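Local coordinates for protein NeuRonal IgCAM-5 (Caenorhabditis elegans, PDB 6ON6) that probably acts as a neuronal cell-surface adhesion receptor that recognises its own kind, its first immunoglobulin domain pairing with a second copy to form a homodimer, at residues A[16-21]-A[81-86]; A[23-28]-A[75-80]; A[35-40]-A[50-55]; A[88-93]-A[104-109]. All coordinates share one frame; numbering follows the deposited sequence.

Interaction 1. Residues A[16-21]-A[81-86]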
loop_
_atom_site.group_PDB
_atom_site.type_symbol
_atom_site.label_atom_id
_atom_site.label_comp_id
_atom_site.label_asym_id
_atom_site.label_seq_id
_atom_site.Cartn_x
_atom_site.Cartn_y
_atom_site.Cartn_z
ATOM N N ALA A 16 -13.793 14.693 2.682
ATOM C CA ALA A 16 -14.452 14.920 3.958
ATOM C C ALA A 16 -13.668 15.951 4.758
ATOM O O ALA A 16 -12.496 16.205 4.485
ATOM C CB ALA A 16 -14.511 13.636 4.774
ATOM N N VAL A 17 -14.330 16.537 5.759
ATOM C CA VAL A 17 -13.672 17.426 6.712
ATOM C C VAL A 17 -13.989 16.930 8.117
ATOM O O VAL A 17 -14.971 16.233 8.339
ATOM C CB VAL A 17 -14.084 18.903 6.523
ATOM C CG1 VAL A 17 -13.574 19.445 5.228
ATOM C CG2 VAL A 17 -15.614 19.132 6.671
ATOM N N ALA A 18 -13.154 17.306 9.090
ATOM C CA ALA A 18 -13.347 16.805 10.451
ATOM C C ALA A 18 -12.658 17.735 11.422
ATOM O O ALA A 18 -11.646 18.357 11.092
ATOM C CB ALA A 18 -12.730 15.421 10.598
ATOM N N LEU A 19 -13.222 17.821 12.620
ATOM C CA LEU A 19 -12.518 18.420 13.754
ATOM C C LEU A 19 -11.660 17.368 14.443
ATOM O O LEU A 19 -11.911 16.178 14.324
ATOM C CB LEU A 19 -13.518 18.963 14.774
ATOM C CG LEU A 19 -14.452 20.080 14.285
ATOM C CD1 LEU A 19 -15.403 20.552 15.368
ATOM C CD2 LEU A 19 -13.794 21.234 13.564
ATOM N N LEU A 20 -10.667 17.819 15.225
ATOM C CA LEU A 20 -9.880 16.868 16.006
ATOM C C LEU A 20 -10.795 15.992 16.855
ATOM O O LEU A 20 -11.705 16.491 17.531
ATOM C CB LEU A 20 -8.902 17.587 16.951
ATOM C CG LEU A 20 -7.826 18.442 16.303
ATOM C CD1 LEU A 20 -6.943 19.019 17.375
ATOM C CD2 LEU A 20 -7.007 17.624 15.322
ATOM N N GLY A 21 -10.522 14.689 16.844
ATOM C CA GLY A 21 -11.271 13.709 17.600
ATOM C C GLY A 21 -12.480 13.133 16.890
ATOM O O GLY A 21 -13.071 12.178 17.399
ATOM N N LYS A 81 -10.605 6.678 12.988
ATOM C CA LYS A 81 -11.114 7.095 14.282
ATOM C C LYS A 81 -10.275 8.241 14.823
ATOM O O LYS A 81 -9.060 8.304 14.600
ATOM C CB LYS A 81 -11.020 5.922 15.263
ATOM C CG LYS A 81 -11.857 4.676 14.851
ATOM C CD LYS A 81 -13.315 4.910 15.113
ATOM C CE LYS A 81 -13.550 4.813 16.632
ATOM N NZ LYS A 81 -14.975 5.049 17.052
ATOM N N ASN A 82 -10.911 9.107 15.621
ATOM C CA ASN A 82 -10.166 10.068 16.445
ATOM C C ASN A 82 -9.213 10.906 15.588
ATOM O O ASN A 82 -8.013 10.952 15.799
ATOM C CB ASN A 82 -9.401 9.352 17.577
ATOM C CG ASN A 82 -8.732 10.313 18.513
ATOM O OD1 ASN A 82 -9.202 11.438 18.720
ATOM N ND2 ASN A 82 -7.595 9.887 19.046
ATOM N N VAL A 83 -9.781 11.581 14.585
ATOM C CA VAL A 83 -8.952 12.247 13.590
ATOM C C VAL A 83 -8.029 13.286 14.228
ATOM O O VAL A 83 -8.435 14.026 15.129
ATOM C CB VAL A 83 -9.884 12.867 12.527
ATOM C CG1 VAL A 83 -9.157 13.915 11.758
ATOM C CG2 VAL A 83 -10.435 11.756 11.616
ATOM N N GLN A 84 -6.782 13.329 13.746
ATOM C CA GLN A 84 -5.760 14.251 14.218
ATOM C C GLN A 84 -5.168 14.949 12.999
ATOM O O GLN A 84 -5.392 14.549 11.862
ATOM C CB GLN A 84 -4.678 13.468 14.952
ATOM C CG GLN A 84 -5.201 12.737 16.192
ATOM C CD GLN A 84 -5.663 13.662 17.269
ATOM O OE1 GLN A 84 -4.964 14.663 17.579
ATOM N NE2 GLN A 84 -6.743 13.272 17.970
ATOM N N GLU A 85 -4.420 16.014 13.229
ATOM C CA GLU A 85 -3.682 16.698 12.175
ATOM C C GLU A 85 -2.888 15.738 11.296
ATOM O O GLU A 85 -2.892 15.869 10.068
ATOM C CB GLU A 85 -2.724 17.695 12.796
ATOM C CG GLU A 85 -3.390 18.885 13.429
ATOM C CD GLU A 85 -2.361 19.970 13.754
ATOM O OE1 GLU A 85 -1.790 19.983 14.881
ATOM O OE2 GLU A 85 -2.101 20.788 12.841
ATOM N N SER A 86 -2.268 14.724 11.882
ATOM C CA SER A 86 -1.465 13.796 11.105
ATOM C C SER A 86 -2.308 12.947 10.160
ATOM O O SER A 86 -1.744 12.342 9.243
ATOM C CB SER A 86 -0.642 12.881 12.006
ATOM O OG SER A 86 -1.476 12.314 12.979
HETATM O O HOH W 1 -12.395 10.497 19.412
#

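Interaction 2. Residues A[23-28]-A[75-80]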
loop_
_atom_site.group_PDB
_atom_site.type_symbol
_atom_site.label_atom_id
_atom_site.label_comp_id
_atom_site.label_asym_id
_atom_site.label_seq_id
_atom_site.Cartn_x
_atom_site.Cartn_y
_atom_site.Cartn_z
ATOM N N ASP A 23 -14.690 11.066 14.106
ATOM C CA ASP A 23 -14.480 9.884 13.264
ATOM C C ASP A 23 -14.973 10.169 11.855
ATOM O O ASP A 23 -15.995 10.826 11.692
ATOM C CB ASP A 23 -15.260 8.673 13.779
ATOM C CG ASP A 23 -14.809 8.183 15.155
ATOM O OD1 ASP A 23 -13.755 8.586 15.673
ATOM O OD2 ASP A 23 -15.566 7.369 15.712
ATOM N N VAL A 24 -14.265 9.639 10.866
ATOM C CA VAL A 24 -14.621 9.859 9.455
ATOM C C VAL A 24 -14.524 8.547 8.685
ATOM O O VAL A 24 -13.578 7.782 8.870
ATOM C CB VAL A 24 -13.711 10.910 8.781
ATOM C CG1 VAL A 24 -13.972 11.021 7.255
ATOM C CG2 VAL A 24 -13.860 12.245 9.406
ATOM N N ASP A 25 -15.472 8.314 7.767
ATOM C CA ASP A 25 -15.429 7.135 6.914
ATOM C C ASP A 25 -15.113 7.521 5.469
ATOM O O ASP A 25 -15.594 8.559 4.976
ATOM C CB ASP A 25 -16.820 6.469 6.844
ATOM C CG ASP A 25 -17.227 5.791 8.149
ATOM O OD1 ASP A 25 -16.363 5.599 9.044
ATOM O OD2 ASP A 25 -18.422 5.434 8.256
ATOM N N PHE A 26 -14.376 6.639 4.798
ATOM C CA PHE A 26 -14.226 6.642 3.332
ATOM C C PHE A 26 -14.816 5.337 2.845
ATOM O O PHE A 26 -14.452 4.261 3.313
ATOM C CB PHE A 26 -12.735 6.768 2.926
ATOM C CG PHE A 26 -12.174 8.151 3.136
ATOM C CD1 PHE A 26 -12.381 9.132 2.174
ATOM C CD2 PHE A 26 -11.451 8.487 4.277
ATOM C CE1 PHE A 26 -11.899 10.400 2.338
ATOM C CE2 PHE A 26 -10.994 9.761 4.439
ATOM C CZ PHE A 26 -11.185 10.721 3.475
ATOM N N THR A 27 -15.737 5.424 1.882
ATOM C CA THR A 27 -16.390 4.223 1.345
ATOM C C THR A 27 -16.009 3.987 -0.115
ATOM O O THR A 27 -16.085 4.903 -0.947
ATOM C CB THR A 27 -17.917 4.318 1.472
ATOM O OG1 THR A 27 -18.263 4.534 2.843
ATOM C CG2 THR A 27 -18.619 3.016 0.936
ATOM N N CYS A 28 -15.572 2.776 -0.410
ATOM C CA CYS A 28 -15.255 2.350 -1.768
ATOM C C CYS A 28 -16.275 1.293 -2.167
ATOM O O CYS A 28 -16.302 0.202 -1.583
ATOM C CB CYS A 28 -13.866 1.744 -1.754
ATOM S SG CYS A 28 -13.177 1.339 -3.350
ATOM N N GLU A 75 -19.633 -2.898 -0.562
ATOM C CA GLU A 75 -19.165 -1.655 0.047
ATOM C C GLU A 75 -18.039 -1.946 1.020
ATOM O O GLU A 75 -18.149 -2.830 1.885
ATOM C CB GLU A 75 -20.307 -0.917 0.739
ATOM C CG GLU A 75 -21.517 -0.879 -0.170
ATOM C CD GLU A 75 -22.602 0.002 0.339
ATOM O OE1 GLU A 75 -22.353 0.768 1.287
ATOM O OE2 GLU A 75 -23.713 -0.086 -0.218
ATOM N N TRP A 76 -16.957 -1.212 0.868
ATOM C CA TRP A 76 -15.783 -1.352 1.719
ATOM C C TRP A 76 -15.632 -0.018 2.428
ATOM O O TRP A 76 -15.380 1.004 1.787
ATOM C CB TRP A 76 -14.589 -1.678 0.828
ATOM C CG TRP A 76 -14.755 -2.992 0.077
ATOM C CD1 TRP A 76 -15.617 -3.236 -0.953
ATOM C CD2 TRP A 76 -14.036 -4.222 0.291
ATOM N NE1 TRP A 76 -15.485 -4.531 -1.384
ATOM C CE2 TRP A 76 -14.528 -5.160 -0.639
ATOM C CE3 TRP A 76 -13.037 -4.622 1.193
ATOM C CZ2 TRP A 76 -14.041 -6.468 -0.716
ATOM C CZ3 TRP A 76 -12.566 -5.913 1.117
ATOM C CH2 TRP A 76 -13.069 -6.824 0.167
ATOM N N VAL A 77 -15.798 -0.008 3.751
ATOM C CA VAL A 77 -15.830 1.235 4.509
ATOM C C VAL A 77 -14.626 1.256 5.431
ATOM O O VAL A 77 -14.494 0.392 6.311
ATOM C CB VAL A 77 -17.109 1.366 5.342
ATOM C CG1 VAL A 77 -17.123 2.694 6.061
ATOM C CG2 VAL A 77 -18.337 1.235 4.456
ATOM N N LEU A 78 -13.761 2.229 5.215
ATOM C CA LEU A 78 -12.604 2.462 6.069
ATOM C C LEU A 78 -12.941 3.606 7.018
ATOM O O LEU A 78 -13.262 4.712 6.577
ATOM C CB LEU A 78 -11.424 2.876 5.204
ATOM C CG LEU A 78 -10.201 3.184 6.054
ATOM C CD1 LEU A 78 -9.605 1.876 6.557
ATOM C CD2 LEU A 78 -9.252 3.935 5.175
ATOM N N THR A 79 -12.875 3.348 8.318
ATOM C CA THR A 79 -13.076 4.402 9.307
ATOM C C THR A 79 -11.733 4.854 9.848
ATOM O O THR A 79 -10.895 4.016 10.200
ATOM C CB THR A 79 -13.926 3.887 10.466
ATOM O OG1 THR A 79 -15.200 3.486 9.960
ATOM C CG2 THR A 79 -14.096 4.934 11.533
ATOM N N ILE A 80 -11.522 6.164 9.856
ATOM C CA ILE A 80 -10.405 6.771 10.592
ATOM C C ILE A 80 -10.980 7.304 11.886
ATOM O O ILE A 80 -11.786 8.239 11.900
ATOM C CB ILE A 80 -9.739 7.896 9.797
ATOM C CG1 ILE A 80 -9.321 7.350 8.436
ATOM C CG2 ILE A 80 -8.486 8.389 10.519
ATOM C CD1 ILE A 80 -9.761 8.165 7.356
#

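Interaction 3. Residues A[35-40]-A[50-55]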
loop_
_atom_site.group_PDB
_atom_site.type_symbol
_atom_site.label_atom_id
_atom_site.label_comp_id
_atom_site.label_asym_id
_atom_site.label_seq_id
_atom_site.Cartn_x
_atom_site.Cartn_y
_atom_site.Cartn_z
ATOM N N SER A 35 -12.688 -11.817 -8.184
ATOM C CA SER A 35 -11.630 -12.309 -7.318
ATOM C C SER A 35 -10.551 -11.274 -7.082
ATOM O O SER A 35 -9.492 -11.606 -6.536
ATOM C CB SER A 35 -10.989 -13.528 -7.953
ATOM O OG SER A 35 -10.522 -13.170 -9.239
ATOM N N HIS A 36 -10.786 -10.035 -7.481
ATOM C CA HIS A 36 -9.772 -9.024 -7.291
ATOM C C HIS A 36 -9.699 -8.580 -5.834
ATOM O O HIS A 36 -10.617 -8.794 -5.038
ATOM C CB HIS A 36 -10.020 -7.856 -8.228
ATOM C CG HIS A 36 -9.686 -8.161 -9.651
ATOM N ND1 HIS A 36 -10.616 -8.630 -10.555
ATOM C CD2 HIS A 36 -8.514 -8.075 -10.323
ATOM C CE1 HIS A 36 -10.029 -8.809 -11.723
ATOM N NE2 HIS A 36 -8.759 -8.475 -11.613
ATOM N N MET A 37 -8.563 -7.994 -5.484
ATOM C CA MET A 37 -8.277 -7.541 -4.123
ATOM C C MET A 37 -8.413 -6.030 -4.025
ATOM O O MET A 37 -8.001 -5.305 -4.935
ATOM C CB MET A 37 -6.839 -7.914 -3.768
ATOM C CG MET A 37 -6.598 -9.390 -3.684
ATOM S SD MET A 37 -7.303 -10.075 -2.181
ATOM C CE MET A 37 -8.820 -10.789 -2.791
ATOM N N VAL A 38 -8.903 -5.561 -2.869
ATOM C CA VAL A 38 -9.065 -4.141 -2.561
ATOM C C VAL A 38 -8.047 -3.764 -1.492
ATOM O O VAL A 38 -7.932 -4.449 -0.465
ATOM C CB VAL A 38 -10.471 -3.839 -2.016
ATOM C CG1 VAL A 38 -10.613 -2.385 -1.640
ATOM C CG2 VAL A 38 -11.528 -4.167 -3.053
ATOM N N ALA A 39 -7.345 -2.660 -1.711
ATOM C CA ALA A 39 -6.416 -2.142 -0.706
ATOM C C ALA A 39 -6.724 -0.672 -0.468
ATOM O O ALA A 39 -7.063 0.049 -1.396
ATOM C CB ALA A 39 -4.952 -2.324 -1.151
ATOM N N PHE A 40 -6.616 -0.216 0.779
ATOM C CA PHE A 40 -6.720 1.210 1.089
ATOM C C PHE A 40 -5.339 1.730 1.450
ATOM O O PHE A 40 -4.606 1.079 2.195
ATOM C CB PHE A 40 -7.632 1.480 2.286
ATOM C CG PHE A 40 -9.087 1.404 1.950
ATOM C CD1 PHE A 40 -9.839 2.549 1.736
ATOM C CD2 PHE A 40 -9.719 0.183 1.869
ATOM C CE1 PHE A 40 -11.201 2.469 1.411
ATOM C CE2 PHE A 40 -11.077 0.108 1.547
ATOM C CZ PHE A 40 -11.806 1.259 1.380
ATOM N N LEU A 50 -3.076 0.868 4.562
ATOM C CA LEU A 50 -4.033 0.887 5.658
ATOM C C LEU A 50 -4.822 -0.407 5.781
ATOM O O LEU A 50 -5.116 -0.828 6.907
ATOM C CB LEU A 50 -5.005 2.062 5.509
ATOM C CG LEU A 50 -4.363 3.430 5.362
ATOM C CD1 LEU A 50 -5.416 4.502 5.167
ATOM C CD2 LEU A 50 -3.533 3.755 6.596
ATOM N N SER A 51 -5.123 -1.076 4.664
ATOM C CA SER A 51 -5.828 -2.349 4.722
ATOM C C SER A 51 -5.568 -3.094 3.435
ATOM O O SER A 51 -5.279 -2.482 2.409
ATOM C CB SER A 51 -7.338 -2.191 4.915
ATOM O OG SER A 51 -7.921 -1.531 3.786
ATOM N N PHE A 52 -5.663 -4.418 3.513
ATOM C CA PHE A 52 -5.532 -5.290 2.353
ATOM C C PHE A 52 -6.627 -6.338 2.426
ATOM O O PHE A 52 -6.768 -7.014 3.447
ATOM C CB PHE A 52 -4.163 -5.983 2.333
ATOM C CG PHE A 52 -3.991 -6.873 1.146
ATOM C CD1 PHE A 52 -3.698 -6.350 -0.104
ATOM C CD2 PHE A 52 -4.199 -8.229 1.258
ATOM C CE1 PHE A 52 -3.580 -7.168 -1.210
ATOM C CE2 PHE A 52 -4.090 -9.053 0.142
ATOM C CZ PHE A 52 -3.779 -8.521 -1.088
ATOM N N ASP A 53 -7.395 -6.482 1.346
ATOM C CA ASP A 53 -8.495 -7.439 1.371
ATOM C C ASP A 53 -9.362 -7.132 2.595
ATOM O O ASP A 53 -9.808 -5.990 2.753
ATOM C CB ASP A 53 -7.924 -8.868 1.316
ATOM C CG ASP A 53 -8.966 -9.930 0.984
ATOM O OD1 ASP A 53 -10.049 -9.593 0.457
ATOM O OD2 ASP A 53 -8.686 -11.119 1.271
ATOM N N GLU A 54 -9.555 -8.081 3.509
ATOM C CA GLU A 54 -10.538 -7.898 4.572
ATOM C C GLU A 54 -9.962 -7.476 5.908
ATOM O O GLU A 54 -10.712 -7.403 6.893
ATOM C CB GLU A 54 -11.388 -9.153 4.731
ATOM C CG GLU A 54 -12.245 -9.366 3.506
ATOM C CD GLU A 54 -13.083 -10.590 3.582
ATOM O OE1 GLU A 54 -13.376 -11.051 4.709
ATOM O OE2 GLU A 54 -13.436 -11.094 2.504
ATOM N N LYS A 55 -8.675 -7.183 5.975
ATOM C CA LYS A 55 -8.043 -6.915 7.255
ATOM C C LYS A 55 -7.292 -5.596 7.223
ATOM O O LYS A 55 -6.548 -5.311 6.280
ATOM C CB LYS A 55 -7.067 -8.043 7.625
ATOM C CG LYS A 55 -7.739 -9.385 7.853
HETATM O O HOH W 2 -8.868 -3.605 2.106
HETATM O O HOH W 3 -10.391 -7.683 -1.440
#

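Interaction 4. Residues A[88-93]-A[104-109]. With NAG (2-acetamido-2-deoxy-beta-D-glucopyranose), chain C.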
loop_
_atom_site.group_PDB
_atom_site.type_symbol
_atom_site.label_atom_id
_atom_site.label_comp_id
_atom_site.label_asym_id
_atom_site.label_seq_id
_atom_site.Cartn_x
_atom_site.Cartn_y
_atom_site.Cartn_z
ATOM N N ARG A 88 -4.572 14.262 8.117
ATOM C CA ARG A 88 -4.831 15.028 6.896
ATOM C C ARG A 88 -4.189 14.342 5.702
ATOM O O ARG A 88 -3.049 13.873 5.788
ATOM C CB ARG A 88 -4.150 16.389 6.966
ATOM C CG ARG A 88 -4.777 17.400 7.851
ATOM C CD ARG A 88 -3.978 18.704 7.791
ATOM N NE ARG A 88 -4.632 19.671 8.661
ATOM C CZ ARG A 88 -4.103 20.209 9.749
ATOM N NH1 ARG A 88 -2.853 19.935 10.105
ATOM N NH2 ARG A 88 -4.831 21.057 10.465
ATOM N N GLY A 89 -4.896 14.349 4.560
ATOM C CA GLY A 89 -4.276 13.923 3.325
ATOM C C GLY A 89 -5.221 13.121 2.469
ATOM O O GLY A 89 -6.431 13.154 2.658
ATOM N N ASN A 90 -4.629 12.370 1.556
ATOM C CA ASN A 90 -5.400 11.725 0.497
ATOM C C ASN A 90 -5.452 10.226 0.714
ATOM O O ASN A 90 -4.421 9.583 0.921
ATOM C CB ASN A 90 -4.790 12.009 -0.866
ATOM C CG ASN A 90 -5.177 13.345 -1.384
ATOM O OD1 ASN A 90 -6.362 13.675 -1.453
ATOM N ND2 ASN A 90 -4.192 14.143 -1.755
ATOM N N TYR A 91 -6.655 9.685 0.706
ATOM C CA TYR A 91 -6.901 8.279 0.966
ATOM C C TYR A 91 -7.393 7.686 -0.330
ATOM O O TYR A 91 -8.286 8.256 -0.976
ATOM C CB TYR A 91 -7.966 8.098 2.059
ATOM C CG TYR A 91 -7.427 8.559 3.420
ATOM C CD1 TYR A 91 -7.343 9.912 3.713
ATOM C CD2 TYR A 91 -6.913 7.648 4.365
ATOM C CE1 TYR A 91 -6.803 10.364 4.952
ATOM C CE2 TYR A 91 -6.403 8.109 5.582
ATOM C CZ TYR A 91 -6.352 9.429 5.818
ATOM O OH TYR A 91 -5.820 9.790 7.030
ATOM N N SER A 92 -6.852 6.545 -0.703
ATOM C CA SER A 92 -7.287 5.941 -1.948
ATOM C C SER A 92 -7.675 4.479 -1.731
ATOM O O SER A 92 -7.129 3.781 -0.875
ATOM C CB SER A 92 -6.217 6.196 -3.019
ATOM O OG SER A 92 -5.124 5.362 -2.783
ATOM N N CYS A 93 -8.664 3.998 -2.479
ATOM C CA CYS A 93 -8.876 2.563 -2.520
ATOM C C CYS A 93 -8.443 2.116 -3.898
ATOM O O CYS A 93 -8.665 2.828 -4.880
ATOM C CB CYS A 93 -10.316 2.116 -2.207
ATOM S SG CYS A 93 -11.428 2.351 -3.473
ATOM N N THR A 104 -9.892 8.204 -5.065
ATOM C CA THR A 104 -9.191 8.951 -4.017
ATOM C C THR A 104 -10.062 10.076 -3.477
ATOM O O THR A 104 -10.786 10.746 -4.233
ATOM C CB THR A 104 -7.950 9.592 -4.591
ATOM O OG1 THR A 104 -7.121 8.585 -5.184
ATOM C CG2 THR A 104 -7.122 10.305 -3.468
ATOM N N GLY A 105 -9.992 10.299 -2.157
ATOM C CA GLY A 105 -10.637 11.447 -1.563
ATOM C C GLY A 105 -9.729 12.064 -0.509
ATOM O O GLY A 105 -8.819 11.415 0.011
ATOM N N GLU A 106 -9.963 13.336 -0.236
ATOM C CA GLU A 106 -9.139 14.086 0.715
ATOM C C GLU A 106 -9.824 14.197 2.066
ATOM O O GLU A 106 -11.044 14.377 2.154
ATOM C CB GLU A 106 -8.899 15.503 0.197
ATOM C CG GLU A 106 -7.795 16.231 0.955
ATOM C CD GLU A 106 -7.118 17.350 0.141
ATOM O OE1 GLU A 106 -7.548 17.654 -1.004
ATOM O OE2 GLU A 106 -6.134 17.918 0.663
ATOM N N LEU A 107 -9.022 14.116 3.140
ATOM C CA LEU A 107 -9.485 14.457 4.480
ATOM C C LEU A 107 -8.845 15.774 4.861
ATOM O O LEU A 107 -7.612 15.875 4.922
ATOM C CB LEU A 107 -9.116 13.375 5.483
ATOM C CG LEU A 107 -9.473 13.653 6.954
ATOM C CD1 LEU A 107 -10.965 13.897 7.115
ATOM C CD2 LEU A 107 -9.055 12.516 7.845
ATOM N N ASP A 108 -9.671 16.768 5.129
ATOM C CA ASP A 108 -9.227 18.041 5.686
ATOM C C ASP A 108 -9.482 18.028 7.191
ATOM O O ASP A 108 -10.557 17.635 7.634
ATOM C CB ASP A 108 -10.044 19.150 5.026
ATOM C CG ASP A 108 -9.447 20.514 5.193
ATOM O OD1 ASP A 108 -8.343 20.625 5.754
ATOM O OD2 ASP A 108 -10.094 21.487 4.743
ATOM N N VAL A 109 -8.494 18.450 7.977
ATOM C CA VAL A 109 -8.643 18.446 9.432
ATOM C C VAL A 109 -8.623 19.882 9.933
ATOM O O VAL A 109 -7.656 20.617 9.693
ATOM C CB VAL A 109 -7.586 17.574 10.128
ATOM C CG1 VAL A 109 -7.782 17.611 11.650
ATOM C CG2 VAL A 109 -7.676 16.137 9.572
HETATM C C1 NAG C . -4.545 15.435 -2.296
HETATM C C2 NAG C . -3.619 16.539 -1.779
HETATM C C3 NAG C . -3.915 17.872 -2.471
HETATM C C4 NAG C . -3.959 17.713 -3.985
HETATM C C5 NAG C . -4.900 16.578 -4.370
HETATM C C6 NAG C . -4.904 16.286 -5.853
HETATM C C7 NAG C . -2.726 16.700 0.500
HETATM C C8 NAG C . -1.367 16.589 -0.128
HETATM N N2 NAG C . -3.763 16.675 -0.340
HETATM O O3 NAG C . -2.896 18.802 -2.121
HETATM O O4 NAG C . -4.408 18.923 -4.583
HETATM O O5 NAG C . -4.476 15.375 -3.717
HETATM O O6 NAG C . -5.978 15.427 -6.218
HETATM O O7 NAG C . -2.878 16.807 1.714
#

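Interaction 1. Residues A[16-21]-A[81-86]
Gly-21 and Val-83 join two connections at one end of an immunoglobulin sandwich: the turn that leaves strand 16-19 and the loop 81-86, which leads from strand 75-80 (strand E of the fold) to strand 89-95 (strand F). Hydrogen bonding across the contact rests on the backbone, with Gly-21 N donating a hydrogen bond to Val-83 O at 2.8 Å; the bond is nearly straight (171°), and the donor lies in the carbonyl plane. A CA-H...O contact adds to it, since Leu-20 CA stands 3.3 Å from Val-83 O. Two consecutive residues of the turn thus grip one acceptor.

The apolar part has two pieces. Ala-18 CB meets Val-83 CG1 at 4.0 Å on the inner side, where Val-24 and Val-109 also close around the valine. Leu-20 instead reaches across to the loop backbone, its CD2 lying 3.7 Å from Glu-85 N. The carboxylate of Glu-85 turns elsewhere, to a salt bridge with Arg-88.

The polar rim is looser. Gln-84 is bent at chi2 (-66°), and its NE2 makes weak bonds to both O and OD1 of Asn-82. Gly-21 has a positive phi (88°), at which a side chain would press on the preceding carbonyl oxygen. Asn-82 OD1 approaches Gly-21 CA to 3.3 Å, and water 1 donates to Gly-21 O at 2.7 Å and, weakly, to Asn-82 OD1 at 3.4 Å.

Interaction 2. Residues A[23-28]-A[75-80]
Glu-75 opens the pairing by laying its CB against Thr-27 CG2. At Trp-76 the backbones meet as a hydrogen-bonded pair: Trp-76 N donates to Cys-28 O, and Cys-28 N donates to Trp-76 O. The indole leads away from this strand, with the edge atom CD1 still 3.6 Å from Cys-28 O, and spreads over Val-38 and Phe-40 of the other sheet.

Val-77 points to the outer side, opposite Thr-27 in a non-hydrogen-bonded pair. Its two methyls divide the neighbours: CG2 faces Thr-27 OG1 at 3.7 Å, while CG1 faces Asp-25 CG at 3.7 Å. Leu-78 returns to the interior and exchanges two backbone bonds with Phe-26. This is the antiparallel B-E pairing of an immunoglobulin sandwich, in which strand 24-31 also carries Cys-28 of the disulfide to Cys-93.

Thr-79 and Asp-25 lie side by side on the outer face. The hydroxyl OG1 donates to Asp-25 OD1 at 2.6 Å, coming from 43° above the carboxylate plane. It is placed there by a chi1 of -61°, which sets OG1 anti to the carbonyl carbon. A valine in its place would lack the hydroxyl and would probably leave Asp-25 OD1 without this donor and the carboxylate freer to turn. Asp-25 OD2 bonds a glycerol molecule, probably from the crystallisation liquor.

Ile-80 ends the strand. Its CD1 sits in the plane of the Phe-26 ring, at the edge, 3.5 Å from Phe-26 CD2, while Ile-80 N donates to Val-24 O at 2.8 Å.

Interaction 3. Residues A[35-40]-A[50-55]
Phe-40 faces both Leu-50 and Ser-51, a classic beta bulge in the hairpin of strands 38-42 and 48-52, the C and C′ strands of the immunoglobulin fold. Its carbonyl oxygen serves two donors: Leu-50 N lies 2.8 Å from Phe-40 O, while Ser-51 N makes a weak bond to the same atom. In return Phe-40 N donates to Ser-51 O at 3.1 Å.

At the Val-38 end two waters join the direct backbone bonds. Val-38 O accepts hydrogen bonds from Asp-53 N at 2.8 Å and from water 2. That water donates a second time, to Asp-53 O, and accepts from Ser-51 OG, so one molecule satisfies three protein atoms. With chi1 at 64° Ser-51 OG stands between the backbone N and the carbonyl carbon, and comes within 3.1 Å of Phe-40 CD2. Water 3 accepts from Val-38 N and donates to Asp-53 OD1 at 2.7 Å, bridging an amide to a carboxylate. The chain then reverses in a type II′ turn from Phe-52 to Lys-55, whose ends bond each other through N and O.

On the outer side Met-37 covers part of this turn. Its sulfur makes an oblique Met-aromatic contact, SD being 4.7 Å from the centroid of the Phe-52 ring. That ring stacks on Phe-52 of the second subunit, which places the hairpin in the homodimer interface. Met-37 CG approaches Phe-52 CZ to 3.9 Å, and SD rests 3.6 Å from Asp-53 CG.

Interaction 4. Residues A[88-93]-A[104-109]
Tyr-91 turns the edge of its ring to Gly-105 O, near the ring plane, while Leu-107 CB comes obliquely to its CE1 at 3.8 Å. The ring also meets that of Phe-26, the planes about 20° apart, and its hydroxyl bonds Asp-87 O, forming the tyrosine corner of immunoglobulin domains. The other flat group, the guanidinium of Arg-88, has Val-109 O at its edge: NH2 donates to Val-109 O at 3.0 Å and NE adds a weak bond to it. Arg-88 CG lies 3.6 Å from Val-109 CG2, and from there the chain runs extended to NE; NH1 pairs with Glu-85. A leucine here would probably leave Val-109 O without these donors and Glu-85 without this charge partner.

Gly-89 has a phi of 141°, where a CB would collide with the carbonyl oxygen of Arg-88, so that glycine is called for; its N and O both bond Leu-107. Asn-90 ND2 is bonded covalently to C1 of the N-linked N-acetylglucosamine (NAG), whose N2 donates to Glu-106 OE2 at 2.9 Å, a bond that probably limits the turning of the sugar about its link to Asn-90.

This F-G hairpin is flanked in its sheet by strand 38-42, beside strand 89-95, and by strand 16-19, parallel to strand 101-110.

The four contacts tie together the two sheets of one immunoglobulin domain. Interaction 2 belongs to one sheet and interactions 3 and 4 to the other; the disulfide Cys-28 SG to Cys-93 SG, 2.0 Å long, crosses between 2 and 4, whose centres lie 11 Å apart. Phe-40 of interaction 3 fills the same core, its CZ 3.8 Å from Cys-28 CB. Interaction 1 closes one end, joined to interaction 2 by the Lys-81 to Asp-23 salt bridge and to interaction 4 by backbone bonds of Ala-16. Its centre is about 23 Å from that of interaction 3. Interactions 3 and 4 both touch the second subunit, while the glycan projects from interaction 4.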